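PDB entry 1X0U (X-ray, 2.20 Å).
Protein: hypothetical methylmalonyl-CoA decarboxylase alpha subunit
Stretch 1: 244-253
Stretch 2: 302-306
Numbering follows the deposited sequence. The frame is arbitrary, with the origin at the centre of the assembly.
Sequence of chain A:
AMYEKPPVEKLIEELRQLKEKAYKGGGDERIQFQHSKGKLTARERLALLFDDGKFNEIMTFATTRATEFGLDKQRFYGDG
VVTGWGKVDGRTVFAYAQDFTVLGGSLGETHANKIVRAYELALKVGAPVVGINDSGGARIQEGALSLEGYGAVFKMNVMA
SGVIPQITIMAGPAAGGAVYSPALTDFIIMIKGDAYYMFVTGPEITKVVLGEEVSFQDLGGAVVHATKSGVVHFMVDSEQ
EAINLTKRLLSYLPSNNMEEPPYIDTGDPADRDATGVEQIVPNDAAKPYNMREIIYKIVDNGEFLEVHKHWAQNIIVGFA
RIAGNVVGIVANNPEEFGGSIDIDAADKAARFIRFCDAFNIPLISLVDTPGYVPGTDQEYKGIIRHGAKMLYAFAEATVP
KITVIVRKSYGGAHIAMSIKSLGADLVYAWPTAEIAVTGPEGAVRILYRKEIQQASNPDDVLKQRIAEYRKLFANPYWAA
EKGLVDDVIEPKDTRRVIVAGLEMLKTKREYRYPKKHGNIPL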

# COMPACT_ATOMS: atom_id res chain seq x y z
N ASN A 244 -26.85 -5.55 -31.33
CA ASN A 244 -26.37 -4.26 -31.83
C ASN A 244 -26.37 -3.32 -30.64
O ASN A 244 -25.50 -2.48 -30.50
N LEU A 245 -27.37 -3.48 -29.78
CA LEU A 245 -27.50 -2.65 -28.60
C LEU A 245 -26.31 -2.93 -27.67
O LEU A 245 -25.70 -1.99 -27.16
N THR A 246 -25.97 -4.20 -27.46
CA THR A 246 -24.85 -4.51 -26.58
C THR A 246 -23.57 -3.88 -27.13
O THR A 246 -22.75 -3.36 -26.36
N LYS A 247 -23.38 -3.92 -28.44
CA LYS A 247 -22.20 -3.31 -29.05
C LYS A 247 -22.19 -1.81 -28.76
O LYS A 247 -21.14 -1.23 -28.51
N ARG A 248 -23.36 -1.20 -28.82
CA ARG A 248 -23.47 0.23 -28.58
C ARG A 248 -23.22 0.54 -27.11
O ARG A 248 -22.55 1.53 -26.77
N LEU A 249 -23.75 -0.31 -26.23
CA LEU A 249 -23.56 -0.13 -24.80
C LEU A 249 -22.07 -0.22 -24.48
O LEU A 249 -21.51 0.64 -23.82
N LEU A 250 -21.43 -1.28 -24.97
CA LEU A 250 -20.00 -1.47 -24.73
C LEU A 250 -19.17 -0.27 -25.20
O LEU A 250 -18.18 0.09 -24.56
N SER A 251 -19.58 0.33 -26.32
CA SER A 251 -18.85 1.48 -26.86
C SER A 251 -18.78 2.63 -25.86
O SER A 251 -17.88 3.46 -25.95
N TYR A 252 -19.70 2.68 -24.91
CA TYR A 252 -19.70 3.75 -23.91
C TYR A 252 -18.91 3.40 -22.65
O TYR A 252 -18.60 4.28 -21.83
N LEU A 253 -18.57 2.12 -22.49
CA LEU A 253 -17.88 1.68 -21.29
C LEU A 253 -16.40 1.34 -21.44
O LEU A 253 -15.93 1.00 -22.53
N GLY A 302 -26.79 14.93 -30.58
CA GLY A 302 -28.06 14.58 -29.95
C GLY A 302 -28.26 13.11 -29.59
O GLY A 302 -29.38 12.72 -29.26
N GLU A 303 -27.22 12.29 -29.65
CA GLU A 303 -27.36 10.87 -29.32
C GLU A 303 -27.41 10.57 -27.82
O GLU A 303 -26.63 11.11 -27.04
N PHE A 304 -28.34 9.70 -27.44
CA PHE A 304 -28.53 9.35 -26.04
C PHE A 304 -28.99 7.89 -25.92
O PHE A 304 -30.06 7.53 -26.44
N LEU A 305 -28.19 7.07 -25.25
CA LEU A 305 -28.54 5.66 -25.05
C LEU A 305 -29.22 5.65 -23.69
O LEU A 305 -28.56 5.72 -22.64
N GLU A 306 -30.55 5.57 -23.71
CA GLU A 306 -31.31 5.62 -22.48
C GLU A 306 -31.49 4.30 -21.74
O GLU A 306 -32.00 3.32 -22.30

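Packing of the helix in 244-253 against the segment 302-306, two parts of one chain that bury about 300 Å² between them. The centre of the contact is Leu305, whose CA-to-CB bond points toward the helix and which gives up 122 Å² to it, the largest share of any residue here. Its side chain is extended (chi1 t, chi2 t), and this carries the branched end up to the helix surface, where CD1 meets three residues, Leu245, Leu249 and Tyr252. The backbones come nearest at Leu249 and Leu305, with the two CA atoms 7.6 Å apart, and CD1 of Leu305 reaches the helix backbone itself, 3.7 Å from CA of Leu249. Leu249 starts sideways from its CB, but its t, p rotamer brings the end of the side chain nearer, and its CD1 lies 4.0 Å from CD1 of Leu305. One turn earlier, Leu245 behaves in the same way: CA-to-CB is sideways, chi1 is t and chi2 is off-well at -123°, and CD2 approaches CD1 of Leu305 at 4.4 Å, the loosest of the apolar contacts. On the other flank Tyr252 points toward the strand residue with chi1 m and chi2 -71°, placing its ring carbon CD2 3.7 Å from CD1 of Leu305. The methyl group meets the ring obliquely. Thr246 and Leu250 point away from the segment, as expected for the far side of a helix, while across the interface Phe304 (chi1 t) and Glu306 (t, t) direct their CA-to-CB bonds away from the helix, leaving Leu305 between them to face it.

Outward from this apolar cluster, Arg248 forms the polar edge. It points toward the segment with chi1, chi2 and chi3 all t, so the stretched chain delivers its guanidinium alongside residues 303 to 305. Leu305 CA lies over one face of the group, and CZ of Arg248 is 3.9 Å from CB of Leu305, so the aliphatic leucine packs directly against the charged head. NH2 of Arg248 makes a salt bridge to OE2 of Glu303 at 2.9 Å. Glu303 points toward the helix, with chi1 off-well at -95°, chi2 m and chi3 82°, a bent course that brings its carboxylate back to the arginine. The other terminal nitrogen is served by a water: NH1 of Arg248 donates to water 1 at 2.9 Å, and the water donates in turn to the backbone O of Phe304 at 2.7 Å, linking the side chain to the segment's main chain. No direct hydrogen bond crosses the interface. Within its own stretch, Ser251 (chi1 p) turns its hydroxyl back on the backbone, OG donating to O of Arg248 at a very short 2.4 Å. Gly302 lies beyond the contact; its positive phi of 62° by itself favours glycine.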

# COMPACT_ATOMS: atom_id res chain seq x y z
CB ASN A 244 -27.28 -3.67 -32.91
CG ASN A 244 -27.03 -4.27 -34.27
OD1 ASN A 244 -25.95 -4.78 -34.55
ND2 ASN A 244 -28.03 -4.19 -35.14
CB LEU A 245 -28.83 -2.95 -27.89
CG LEU A 245 -29.48 -1.99 -26.88
CD1 LEU A 245 -29.67 -2.71 -25.56
CD2 LEU A 245 -28.65 -0.73 -26.69
CB THR A 246 -24.60 -6.03 -26.40
OG1 THR A 246 -24.06 -6.57 -27.61
CG2 THR A 246 -25.88 -6.76 -26.05
CB LYS A 247 -22.18 -3.49 -30.57
CG LYS A 247 -21.89 -4.87 -31.08
CD LYS A 247 -21.88 -4.82 -32.60
CE LYS A 247 -21.53 -6.15 -33.21
NZ LYS A 247 -21.37 -6.01 -34.69
CB ARG A 248 -24.85 0.74 -29.00
CG ARG A 248 -24.93 2.26 -29.03
CD ARG A 248 -26.34 2.77 -29.27
NE ARG A 248 -26.39 4.22 -29.07
CZ ARG A 248 -27.52 4.91 -28.93
NH1 ARG A 248 -28.69 4.28 -28.95
NH2 ARG A 248 -27.47 6.22 -28.75
CB LEU A 249 -24.33 -1.20 -24.03
CG LEU A 249 -24.23 -1.12 -22.50
CD1 LEU A 249 -24.67 0.28 -22.04
CD2 LEU A 249 -25.11 -2.21 -21.87
CB LEU A 250 -19.49 -2.73 -25.43
CG LEU A 250 -19.85 -4.08 -24.81
CD1 LEU A 250 -19.51 -5.18 -25.81
CD2 LEU A 250 -19.09 -4.28 -23.50
CB SER A 251 -19.50 1.98 -28.16
OG SER A 251 -20.76 2.60 -27.93
CB TYR A 252 -21.13 4.11 -23.49
CG TYR A 252 -21.93 4.89 -24.51
CD1 TYR A 252 -21.63 6.23 -24.79
CD2 TYR A 252 -23.00 4.31 -25.18
CE1 TYR A 252 -22.37 6.96 -25.71
CE2 TYR A 252 -23.75 5.02 -26.11
CZ TYR A 252 -23.43 6.34 -26.37
OH TYR A 252 -24.17 7.03 -27.29
CB LEU A 253 -18.62 0.47 -20.70
CG LEU A 253 -20.15 0.56 -20.76
CD1 LEU A 253 -20.78 -0.72 -20.22
CD2 LEU A 253 -20.62 1.75 -19.95
CB GLU A 303 -26.25 10.05 -29.98
CG GLU A 303 -26.66 9.44 -31.33
CD GLU A 303 -28.10 8.91 -31.33
OE1 GLU A 303 -29.04 9.71 -31.52
OE2 GLU A 303 -28.31 7.69 -31.14
CB PHE A 304 -29.57 10.30 -25.43
CG PHE A 304 -29.87 10.04 -23.98
CD1 PHE A 304 -28.86 10.07 -23.02
CD2 PHE A 304 -31.19 9.85 -23.56
CE1 PHE A 304 -29.16 9.92 -21.67
CE2 PHE A 304 -31.50 9.70 -22.22
CZ PHE A 304 -30.48 9.73 -21.27
CB LEU A 305 -27.28 4.78 -25.04
CG LEU A 305 -27.50 3.26 -25.11
CD1 LEU A 305 -26.19 2.51 -25.02
CD2 LEU A 305 -28.39 2.83 -23.98
CB GLU A 306 -32.67 6.26 -22.73
CG GLU A 306 -33.40 6.62 -21.44
CD GLU A 306 -34.56 7.55 -21.67
OE1 GLU A 306 -34.58 8.22 -22.72
OE2 GLU A 306 -35.44 7.64 -20.81
O HOH W 1 -31.01 5.85 -28.38